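Local coordinates for contact-dependent inhibitor A (Enterobacter cloacae subsp. cloacae, PDB 4NTQ), which carries a toxic ribosomal RNase at its C-terminal end, which contact-dependent inhibition delivers into target bacteria and the immunity protein CdiI binds, at residues F193-T201 with W213-I223. Residues are numbered along the deposited sequence; the frame is centred on the assembly and turned at random.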
ATOM      1  N   PHE A 193       6.795   7.565   8.524  1.00 45.40           N
ATOM      2  CA  PHE A 193       7.318   8.696   9.284  1.00 52.18           C
ATOM      3  C   PHE A 193       6.515   9.978   9.050  1.00 57.54           C
ATOM      4  O   PHE A 193       6.250  10.360   7.914  1.00 55.20           O
ATOM      5  CB  PHE A 193       8.809   8.898   8.993  1.00 54.90           C
ATOM      6  CG  PHE A 193       9.647   7.679   9.292  1.00 59.43           C
ATOM      7  CD1 PHE A 193      10.189   7.484  10.554  1.00 60.77           C
ATOM      8  CD2 PHE A 193       9.863   6.715   8.321  1.00 51.45           C
ATOM      9  CE1 PHE A 193      10.947   6.363  10.832  1.00 58.63           C
ATOM     10  CE2 PHE A 193      10.622   5.588   8.597  1.00 55.46           C
ATOM     11  CZ  PHE A 193      11.164   5.413   9.853  1.00 57.29           C
ATOM     12  N   TYR A 194       6.145  10.638  10.143  1.00 56.54           N
ATOM     13  CA  TYR A 194       5.157  11.709  10.116  1.00 59.53           C
ATOM     14  C   TYR A 194       5.772  13.108  10.238  1.00 75.13           C
ATOM     15  O   TYR A 194       6.659  13.343  11.057  1.00 76.44           O
ATOM     16  CB  TYR A 194       4.151  11.480  11.240  1.00 63.53           C
ATOM     17  CG  TYR A 194       2.930  12.357  11.195  1.00 61.56           C
ATOM     18  CD1 TYR A 194       2.329  12.786  12.372  1.00 65.52           C
ATOM     19  CD2 TYR A 194       2.368  12.750   9.990  1.00 60.29           C
ATOM     20  CE1 TYR A 194       1.209  13.579  12.357  1.00 63.53           C
ATOM     21  CE2 TYR A 194       1.232  13.540   9.960  1.00 63.40           C
ATOM     22  CZ  TYR A 194       0.662  13.955  11.151  1.00 64.67           C
ATOM     23  OH  TYR A 194      -0.461  14.745  11.146  1.00 62.51           O
ATOM     24  N   ASP A 195       5.274  14.026   9.415  1.00 83.24           N
ATOM     25  CA  ASP A 195       5.760  15.396   9.338  1.00 83.97           C
ATOM     26  C   ASP A 195       5.049  16.231  10.357  1.00 60.94           C
ATOM     27  O   ASP A 195       5.517  17.295  10.729  1.00 64.38           O
ATOM     28  CB  ASP A 195       5.390  15.985   7.972  1.00 55.25           C
ATOM     29  CG  ASP A 195       6.461  16.884   7.429  1.00 72.15           C
ATOM     30  OD1 ASP A 195       7.528  17.003   8.064  1.00 76.83           O
ATOM     31  OD2 ASP A 195       6.255  17.450   6.349  1.00 69.77           O
ATOM     32  N   GLY A 196       3.890  15.746  10.779  1.00 60.17           N
ATOM     33  CA  GLY A 196       2.880  16.621  11.320  1.00 62.56           C
ATOM     34  C   GLY A 196       1.937  17.034  10.201  1.00 66.85           C
ATOM     35  O   GLY A 196       0.893  17.623  10.456  1.00 69.35           O
ATOM     36  N   LYS A 197       2.310  16.738   8.954  1.00 63.96           N
ATOM     37  CA  LYS A 197       1.422  16.952   7.813  1.00 63.32           C
ATOM     38  C   LYS A 197       1.376  15.715   6.904  1.00 63.48           C
ATOM     39  O   LYS A 197       0.315  15.124   6.690  1.00 61.82           O
ATOM     40  CB  LYS A 197       1.850  18.185   7.008  1.00 54.91           C
ATOM     41  CG  LYS A 197       0.931  18.493   5.814  1.00 52.72           C
ATOM     42  CD  LYS A 197       1.273  19.823   5.137  1.00 64.77           C
ATOM     43  CE  LYS A 197       0.493  20.033   3.842  1.00 65.62           C
ATOM     44  NZ  LYS A 197      -0.983  19.989   4.032  1.00 64.45           N
ATOM     45  N   ASN A 198       2.541  15.334   6.380  1.00 63.95           N
ATOM     46  CA  ASN A 198       2.668  14.206   5.460  1.00 57.74           C
ATOM     47  C   ASN A 198       3.457  13.022   6.019  1.00 61.49           C
ATOM     48  O   ASN A 198       4.092  13.122   7.078  1.00 59.24           O
ATOM     49  CB  ASN A 198       3.330  14.672   4.168  1.00 55.71           C
ATOM     50  CG  ASN A 198       2.454  15.598   3.382  1.00 58.05           C
ATOM     51  OD1 ASN A 198       1.275  15.313   3.163  1.00 56.10           O
ATOM     52  ND2 ASN A 198       3.015  16.725   2.953  1.00 63.07           N
ATOM     53  N   TYR A 199       3.432  11.912   5.281  1.00 51.17           N
ATOM     54  CA  TYR A 199       4.113  10.690   5.693  1.00 46.10           C
ATOM     55  C   TYR A 199       5.084  10.196   4.625  1.00 46.00           C
ATOM     56  O   TYR A 199       4.788  10.236   3.430  1.00 48.33           O
ATOM     57  CB  TYR A 199       3.096   9.582   5.992  1.00 44.71           C
ATOM     58  CG  TYR A 199       1.994   9.973   6.964  1.00 52.23           C
ATOM     59  CD1 TYR A 199       2.085   9.662   8.320  1.00 50.60           C
ATOM     60  CD2 TYR A 199       0.858  10.649   6.526  1.00 45.89           C
ATOM     61  CE1 TYR A 199       1.076  10.002   9.210  1.00 49.89           C
ATOM     62  CE2 TYR A 199      -0.151  10.999   7.414  1.00 48.28           C
ATOM     63  CZ  TYR A 199      -0.031  10.684   8.756  1.00 45.55           C
ATOM     64  OH  TYR A 199      -1.030  11.042   9.633  1.00 52.27           O
ATOM     65  N   ILE A 200       6.246   9.718   5.053  1.00 47.11           N
ATOM     66  CA  ILE A 200       7.173   9.088   4.126  1.00 40.36           C
ATOM     67  C   ILE A 200       7.533   7.687   4.599  1.00 48.82           C
ATOM     68  O   ILE A 200       7.491   7.402   5.797  1.00 51.27           O
ATOM     69  CB  ILE A 200       8.460   9.899   3.954  1.00 42.38           C
ATOM     70  CG1 ILE A 200       9.085  10.216   5.305  1.00 45.41           C
ATOM     71  CG2 ILE A 200       8.202  11.192   3.213  1.00 45.99           C
ATOM     72  CD1 ILE A 200      10.369  11.003   5.202  1.00 47.81           C
ATOM     73  N   THR A 201       7.837   6.809   3.644  1.00 45.07           N
ATOM     74  CA  THR A 201       8.448   5.510   3.907  1.00 49.59           C
ATOM     75  C   THR A 201       9.532   5.365   2.882  1.00 47.50           C
ATOM     76  O   THR A 201       9.391   5.876   1.771  1.00 45.15           O
ATOM     77  CB  THR A 201       7.512   4.308   3.663  1.00 50.26           C
ATOM     78  OG1 THR A 201       7.078   4.300   2.297  1.00 52.01           O
ATOM     79  CG2 THR A 201       6.327   4.357   4.548  1.00 49.56           C
ATOM     80  N   TRP A 213      12.253   8.033  -1.339  1.00 49.22           N
ATOM     81  CA  TRP A 213      11.074   7.950  -0.481  1.00 44.49           C
ATOM     82  C   TRP A 213       9.773   7.888  -1.273  1.00 41.36           C
ATOM     83  O   TRP A 213       9.685   8.414  -2.378  1.00 39.86           O
ATOM     84  CB  TRP A 213      11.005   9.175   0.433  1.00 45.82           C
ATOM     85  CG  TRP A 213      12.161   9.344   1.374  1.00 50.20           C
ATOM     86  CD1 TRP A 213      13.254  10.143   1.197  1.00 49.05           C
ATOM     87  CD2 TRP A 213      12.324   8.721   2.655  1.00 49.23           C
ATOM     88  NE1 TRP A 213      14.091  10.045   2.281  1.00 51.08           N
ATOM     89  CE2 TRP A 213      13.541   9.183   3.192  1.00 52.38           C
ATOM     90  CE3 TRP A 213      11.557   7.820   3.401  1.00 44.81           C
ATOM     91  CZ2 TRP A 213      14.014   8.769   4.441  1.00 54.81           C
ATOM     92  CZ3 TRP A 213      12.025   7.410   4.633  1.00 49.28           C
ATOM     93  CH2 TRP A 213      13.242   7.888   5.145  1.00 51.88           C
ATOM     94  N   LYS A 214       8.762   7.244  -0.702  1.00 37.65           N
ATOM     95  CA  LYS A 214       7.398   7.383  -1.203  1.00 35.98           C
ATOM     96  C   LYS A 214       6.689   8.256  -0.185  1.00 40.56           C
ATOM     97  O   LYS A 214       6.913   8.100   1.013  1.00 44.78           O
ATOM     98  CB  LYS A 214       6.711   6.020  -1.317  1.00 37.14           C
ATOM     99  CG  LYS A 214       7.485   5.021  -2.168  1.00 37.63           C
ATOM    100  CD  LYS A 214       6.796   4.764  -3.490  1.00 43.51           C
ATOM    101  CE  LYS A 214       7.596   3.804  -4.380  1.00 43.70           C
ATOM    102  NZ  LYS A 214       8.420   4.523  -5.404  1.00 43.41           N
HETATM  103  N   MSE A 215       5.854   9.185  -0.644  1.00 40.14           N
HETATM  104  CA  MSE A 215       5.179  10.094   0.277  1.00 32.61           C
HETATM  105  C   MSE A 215       3.676   9.941   0.194  1.00 43.65           C
HETATM  106  O   MSE A 215       3.134   9.726  -0.883  1.00 44.42           O
HETATM  107  CB  MSE A 215       5.576  11.537  -0.007  1.00 40.74           C
HETATM  108  CG  MSE A 215       4.905  12.570   0.887  1.00 36.49           C
HETATM  109 SE   MSE A 215       5.538  14.375   0.492  1.00 54.09          SE
HETATM  110  CE  MSE A 215       7.459  14.003   0.556  1.00 53.35           C
ATOM    111  N   PHE A 216       3.002  10.045   1.335  1.00 35.45           N
ATOM    112  CA  PHE A 216       1.548   9.997   1.366  1.00 36.05           C
ATOM    113  C   PHE A 216       0.997  11.244   2.055  1.00 39.85           C
ATOM    114  O   PHE A 216       1.579  11.737   3.021  1.00 36.87           O
ATOM    115  CB  PHE A 216       1.066   8.740   2.086  1.00 34.69           C
ATOM    116  CG  PHE A 216       1.559   7.462   1.471  1.00 29.82           C
ATOM    117  CD1 PHE A 216       0.755   6.734   0.614  1.00 35.52           C
ATOM    118  CD2 PHE A 216       2.831   6.991   1.745  1.00 32.80           C
ATOM    119  CE1 PHE A 216       1.208   5.554   0.043  1.00 30.23           C
ATOM    120  CE2 PHE A 216       3.288   5.807   1.187  1.00 38.87           C
ATOM    121  CZ  PHE A 216       2.473   5.089   0.336  1.00 36.69           C
ATOM    122  N   ASN A 217      -0.120  11.765   1.566  1.00 42.67           N
ATOM    123  CA  ASN A 217      -0.653  12.983   2.177  1.00 48.08           C
ATOM    124  C   ASN A 217      -1.389  12.738   3.494  1.00 49.62           C
ATOM    125  O   ASN A 217      -1.440  11.602   3.976  1.00 46.84           O
ATOM    126  CB  ASN A 217      -1.488  13.806   1.190  1.00 40.41           C
ATOM    127  CG  ASN A 217      -2.817  13.171   0.856  1.00 42.55           C
ATOM    128  OD1 ASN A 217      -3.199  12.144   1.414  1.00 46.61           O
ATOM    129  ND2 ASN A 217      -3.541  13.796  -0.061  1.00 45.08           N
ATOM    130  N   SER A 218      -1.966  13.797   4.056  1.00 46.74           N
ATOM    131  CA  SER A 218      -2.557  13.746   5.390  1.00 44.45           C
ATOM    132  C   SER A 218      -3.672  12.714   5.468  1.00 45.36           C
ATOM    133  O   SER A 218      -4.032  12.264   6.550  1.00 53.50           O
ATOM    134  CB  SER A 218      -3.083  15.122   5.802  1.00 47.88           C
ATOM    135  OG  SER A 218      -4.185  15.494   4.998  1.00 48.92           O
ATOM    136  N   LYS A 219      -4.212  12.334   4.315  1.00 44.45           N
ATOM    137  CA  LYS A 219      -5.226  11.282   4.257  1.00 45.06           C
ATOM    138  C   LYS A 219      -4.668   9.937   3.765  1.00 41.12           C
ATOM    139  O   LYS A 219      -5.417   9.002   3.514  1.00 47.02           O
ATOM    140  CB  LYS A 219      -6.402  11.719   3.380  1.00 44.22           C
ATOM    141  CG  LYS A 219      -7.328  12.732   4.041  1.00 55.01           C
ATOM    142  CD  LYS A 219      -8.010  13.610   2.990  1.00 66.82           C
ATOM    143  CE  LYS A 219      -9.239  14.323   3.545  1.00 73.63           C
ATOM    144  NZ  LYS A 219      -8.886  15.115   4.749  1.00 81.20           N
ATOM    145  N   GLY A 220      -3.357   9.833   3.631  1.00 38.05           N
ATOM    146  CA  GLY A 220      -2.768   8.578   3.200  1.00 40.85           C
ATOM    147  C   GLY A 220      -2.827   8.336   1.703  1.00 38.60           C
ATOM    148  O   GLY A 220      -2.580   7.222   1.236  1.00 36.22           O
ATOM    149  N   LYS A 221      -3.175   9.366   0.940  1.00 37.55           N
ATOM    150  CA  LYS A 221      -3.104   9.267  -0.513  1.00 33.93           C
ATOM    151  C   LYS A 221      -1.644   9.426  -0.928  1.00 36.54           C
ATOM    152  O   LYS A 221      -0.949  10.320  -0.429  1.00 43.49           O
ATOM    153  CB  LYS A 221      -3.936  10.362  -1.168  1.00 39.53           C
ATOM    154  CG  LYS A 221      -5.383  10.431  -0.719  1.00 51.12           C
ATOM    155  CD  LYS A 221      -6.287   9.552  -1.570  1.00 49.05           C
ATOM    156  CE  LYS A 221      -7.747   9.800  -1.228  1.00 45.98           C
ATOM    157  NZ  LYS A 221      -8.101  11.230  -1.399  1.00 55.26           N
ATOM    158  N   ARG A 222      -1.176   8.568  -1.832  1.00 38.92           N
ATOM    159  CA  ARG A 222       0.184   8.688  -2.359  1.00 36.44           C
ATOM    160  C   ARG A 222       0.303   9.926  -3.225  1.00 42.19           C
ATOM    161  O   ARG A 222      -0.496  10.130  -4.149  1.00 41.40           O
ATOM    162  CB  ARG A 222       0.543   7.468  -3.187  1.00 33.58           C
ATOM    163  CG  ARG A 222       1.975   7.432  -3.706  1.00 35.39           C
ATOM    164  CD  ARG A 222       2.313   6.012  -4.172  1.00 34.72           C
ATOM    165  NE  ARG A 222       3.482   5.944  -5.045  1.00 37.15           N
ATOM    166  CZ  ARG A 222       4.017   4.805  -5.487  1.00 39.16           C
ATOM    167  NH1 ARG A 222       3.487   3.636  -5.126  1.00 29.86           N
ATOM    168  NH2 ARG A 222       5.080   4.831  -6.290  1.00 28.68           N
ATOM    169  N   ILE A 223       1.294  10.757  -2.926  1.00 39.64           N
ATOM    170  CA  ILE A 223       1.498  11.978  -3.699  1.00 38.94           C
ATOM    171  C   ILE A 223       2.898  12.050  -4.285  1.00 36.31           C
ATOM    172  O   ILE A 223       3.421  13.142  -4.545  1.00 36.69           O
ATOM    173  CB  ILE A 223       1.172  13.260  -2.903  1.00 37.81           C
ATOM    174  CG1 ILE A 223       1.922  13.283  -1.574  1.00 37.44           C
ATOM    175  CG2 ILE A 223      -0.327  13.380  -2.681  1.00 35.89           C
ATOM    176  CD1 ILE A 223       1.801  14.631  -0.827  1.00 43.75           C
TER
HETATM  177  O   HOH W   1      -1.369  16.392   2.990  1.00 43.83           O
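Antiparallel backbone pairing joins Tyr199-Thr201 to Lys214-Phe216 on the two central strands of the toxin's twisted sheet. Tyr199 and Phe216 form one hydrogen-bonded pair, Tyr199 N reaching Phe216 O at 2.9 Å and Phe216 N returning to Tyr199 O at 2.8 Å; Thr201 and Lys214 form the next. Between them sits the non-hydrogen-bonded pair Ile200-Met215, where Ile200 CG2 meets CE of Met215, a selenomethionine, at 3.9 Å. With CG1 set between its backbone N and carbonyl carbon (chi1 52°) and CD1 extended from it (chi2 179°), Ile200 lays CD1 over one face of the Trp213 six-membered ring, a CH-pi contact 3.9 Å from the centroid and 11° off the normal. Trp213 CE3, at the edge of the indole, abuts the Thr201 backbone, and Ala169 of helix 164-170 packs on both Ile200 and Trp213. On the other sheet face Tyr199 turns its ring edge to the carbonyl oxygens of Phe216 and Asn217, while Tyr194 CD2 lies over one face, toward the rim. Beyond the last pair, at Tyr199 and Phe216, a water bridges Asn198 OD1 and Ser218 N, 2.9 Å from each. Asn217 OD1 accepts from Lys219 N and Lys221 N, which approach from opposite faces of its amide plane; Asn217 ND2 hydrogen-bonds to Asp120 of the bound CdiI chain. The arrangement is that of a beta hairpin, 199-202 with 213-216, closed by a long loop inside an up-and-down antiparallel sheet and followed by an Asx turn within a type I beta turn.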